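Local coordinates for scaffolding protein (Clostridium cellulolyticum, PDB 1G43), which probably binds crystalline cellulose as the family IIIa carbohydrate-binding module of a cellulosomal scaffoldin, fixing the complex to its substrate, at residues G63-G67 / S68-D72. Residues are numbered along the deposited sequence; the frame is centred on the assembly and turned at random.
Sequences GYMSG and SNYID
Over one face of the Tyr64 ring sits the CB of Ile71, 4.2 Å from the ring centroid and 11° off the ring normal, which meets the geometry of a CH-pi contact. The two side chains run alongside each other: Ile71 CG2 and CD1 reach over the hydroxyl end, CG2 near CZ and CD1 at the rim, 3.8 Å from Tyr64 CE1. Tyr64 places its ring there by setting CG between the backbone N and the carbonyl carbon (chi1 68°), while its OH is hydrogen-bonded to Ala103 O. On the opposite face of the sheet, Met65 SD approaches the edge of the Tyr70 ring, near its plane and 4.0 Å from Tyr70 CD1, a Met-aromatic contact in which the side chains cross at about a right angle. With CG of Tyr70 opposite the backbone N (chi1 -179°), the ring reaches back along the neighbouring strand to Tyr64 N and Gly63 CA, which meet it obliquely, Gly63 CA being 3.2 Å from Tyr70 OH.

These pairs flank a beta hairpin of strands 55-66 and 69-72 at one end of the beta-sandwich, its two-residue connection, Gly67 and Ser68, forming a type II' turn from Ser66 to Asn69, with Gly67 supplying the positive phi. Tyr64 and Ile71 form a hydrogen-bonded antiparallel pair, the Ile71 N to Tyr64 O bond being 2.7 Å long; Ser66 and Asn69 form the next, in which Asn69 N donates to Ser66 O at 3.0 Å from above the carbonyl plane. Asn69 ND2 adds a weak second bond to that oxygen. Ser66 CB presses against Ile71 CD1 at 3.4 Å, tighter than normal carbon contact, on the face that also carries Tyr64.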
ATOM      1  N   GLY A  63      -2.738   5.851  10.967  1.00 26.34           N
ATOM      2  CA  GLY A  63      -2.712   5.872  12.413  1.00 28.12           C
ATOM      3  C   GLY A  63      -2.747   4.517  13.074  1.00 28.86           C
ATOM      4  O   GLY A  63      -3.048   3.500  12.427  1.00 27.57           O
ATOM      5  N   TYR A  64      -2.415   4.507  14.370  1.00 30.37           N
ATOM      6  CA  TYR A  64      -2.420   3.276  15.158  1.00 31.85           C
ATOM      7  C   TYR A  64      -2.342   3.505  16.670  1.00 33.82           C
ATOM      8  O   TYR A  64      -1.965   4.573  17.155  1.00 32.95           O
ATOM      9  CB  TYR A  64      -1.294   2.342  14.717  1.00 30.59           C
ATOM     10  CG  TYR A  64       0.089   2.852  15.047  1.00 31.14           C
ATOM     11  CD1 TYR A  64       0.696   2.546  16.269  1.00 32.58           C
ATOM     12  CD2 TYR A  64       0.787   3.648  14.150  1.00 29.64           C
ATOM     13  CE1 TYR A  64       1.970   3.026  16.584  1.00 32.34           C
ATOM     14  CE2 TYR A  64       2.045   4.126  14.454  1.00 31.12           C
ATOM     15  CZ  TYR A  64       2.637   3.810  15.670  1.00 31.71           C
ATOM     16  OH  TYR A  64       3.912   4.252  15.950  1.00 30.54           O
ATOM     17  N   MET A  65      -2.707   2.459  17.398  1.00 35.87           N
ATOM     18  CA  MET A  65      -2.734   2.449  18.845  1.00 37.99           C
ATOM     19  C   MET A  65      -1.434   1.924  19.405  1.00 38.74           C
ATOM     20  O   MET A  65      -0.948   0.870  18.991  1.00 39.18           O
ATOM     21  CB  MET A  65      -3.885   1.568  19.313  1.00 39.97           C
ATOM     22  CG  MET A  65      -5.233   2.188  19.015  1.00 40.60           C
ATOM     23  SD  MET A  65      -5.473   3.537  20.171  1.00 44.29           S
ATOM     24  CE  MET A  65      -6.147   2.498  21.565  1.00 40.71           C
ATOM     25  N   SER A  66      -0.861   2.687  20.330  1.00 40.45           N
ATOM     26  CA  SER A  66       0.384   2.314  21.001  1.00 41.14           C
ATOM     27  C   SER A  66      -0.067   2.301  22.456  1.00 41.66           C
ATOM     28  O   SER A  66      -0.276   3.363  23.056  1.00 42.21           O
ATOM     29  CB  SER A  66       1.441   3.400  20.780  1.00 41.42           C
ATOM     30  OG  SER A  66       2.762   2.879  20.824  1.00 41.73           O
ATOM     31  N   GLY A  67      -0.276   1.112  23.020  1.00 42.40           N
ATOM     32  CA  GLY A  67      -0.724   1.065  24.404  1.00 41.56           C
ATOM     33  C   GLY A  67      -2.118   1.664  24.378  1.00 41.50           C
ATOM     34  O   GLY A  67      -2.975   1.161  23.657  1.00 41.54           O
ATOM     35  N   SER A  68      -2.349   2.736  25.135  1.00 41.52           N
ATOM     36  CA  SER A  68      -3.654   3.378  25.151  1.00 41.76           C
ATOM     37  C   SER A  68      -3.643   4.806  24.568  1.00 41.46           C
ATOM     38  O   SER A  68      -4.577   5.576  24.804  1.00 41.89           O
ATOM     39  CB  SER A  68      -4.236   3.390  26.588  1.00 42.91           C
ATOM     40  OG  SER A  68      -3.620   4.359  27.439  1.00 44.99           O
ATOM     41  N   ASN A  69      -2.604   5.137  23.795  1.00 41.42           N
ATOM     42  CA  ASN A  69      -2.465   6.456  23.138  1.00 41.49           C
ATOM     43  C   ASN A  69      -2.667   6.286  21.610  1.00 40.85           C
ATOM     44  O   ASN A  69      -2.006   5.437  20.991  1.00 40.89           O
ATOM     45  CB  ASN A  69      -1.042   7.010  23.312  1.00 42.66           C
ATOM     46  CG  ASN A  69      -0.497   6.822  24.717  1.00 44.70           C
ATOM     47  OD1 ASN A  69      -0.979   7.449  25.678  1.00 44.80           O
ATOM     48  ND2 ASN A  69       0.511   5.960  24.847  1.00 44.37           N
ATOM     49  N   TYR A  70      -3.538   7.078  20.986  1.00 39.11           N
ATOM     50  CA  TYR A  70      -3.706   6.942  19.532  1.00 37.24           C
ATOM     51  C   TYR A  70      -2.651   7.775  18.789  1.00 35.83           C
ATOM     52  O   TYR A  70      -2.534   8.986  19.000  1.00 35.45           O
ATOM     53  CB  TYR A  70      -5.090   7.405  19.081  1.00 38.05           C
ATOM     54  CG  TYR A  70      -5.265   7.251  17.586  1.00 38.47           C
ATOM     55  CD1 TYR A  70      -5.483   5.996  17.015  1.00 38.58           C
ATOM     56  CD2 TYR A  70      -5.170   8.350  16.741  1.00 39.38           C
ATOM     57  CE1 TYR A  70      -5.606   5.842  15.614  1.00 39.90           C
ATOM     58  CE2 TYR A  70      -5.294   8.212  15.352  1.00 40.03           C
ATOM     59  CZ  TYR A  70      -5.508   6.963  14.798  1.00 39.44           C
ATOM     60  OH  TYR A  70      -5.604   6.846  13.424  1.00 42.15           O
ATOM     61  N   ILE A  71      -1.900   7.136  17.904  1.00 33.91           N
ATOM     62  CA  ILE A  71      -0.831   7.813  17.173  1.00 33.35           C
ATOM     63  C   ILE A  71      -1.197   8.097  15.715  1.00 33.47           C
ATOM     64  O   ILE A  71      -1.533   7.180  14.948  1.00 33.95           O
ATOM     65  CB  ILE A  71       0.442   6.959  17.225  1.00 32.41           C
ATOM     66  CG1 ILE A  71       0.898   6.844  18.672  1.00 34.15           C
ATOM     67  CG2 ILE A  71       1.535   7.561  16.376  1.00 31.56           C
ATOM     68  CD1 ILE A  71       2.173   6.094  18.832  1.00 33.93           C
ATOM     69  N   ASP A  72      -1.137   9.363  15.328  1.00 32.70           N
ATOM     70  CA  ASP A  72      -1.470   9.743  13.952  1.00 32.13           C
ATOM     71  C   ASP A  72      -0.155   9.818  13.167  1.00 31.00           C
ATOM     72  O   ASP A  72       0.646  10.742  13.327  1.00 29.79           O
ATOM     73  CB  ASP A  72      -2.177  11.099  13.929  1.00 33.28           C
ATOM     74  CG  ASP A  72      -2.589  11.528  12.518  1.00 34.28           C
ATOM     75  OD1 ASP A  72      -1.747  11.437  11.593  1.00 34.43           O
ATOM     76  OD2 ASP A  72      -3.754  11.963  12.339  1.00 36.30           O
TER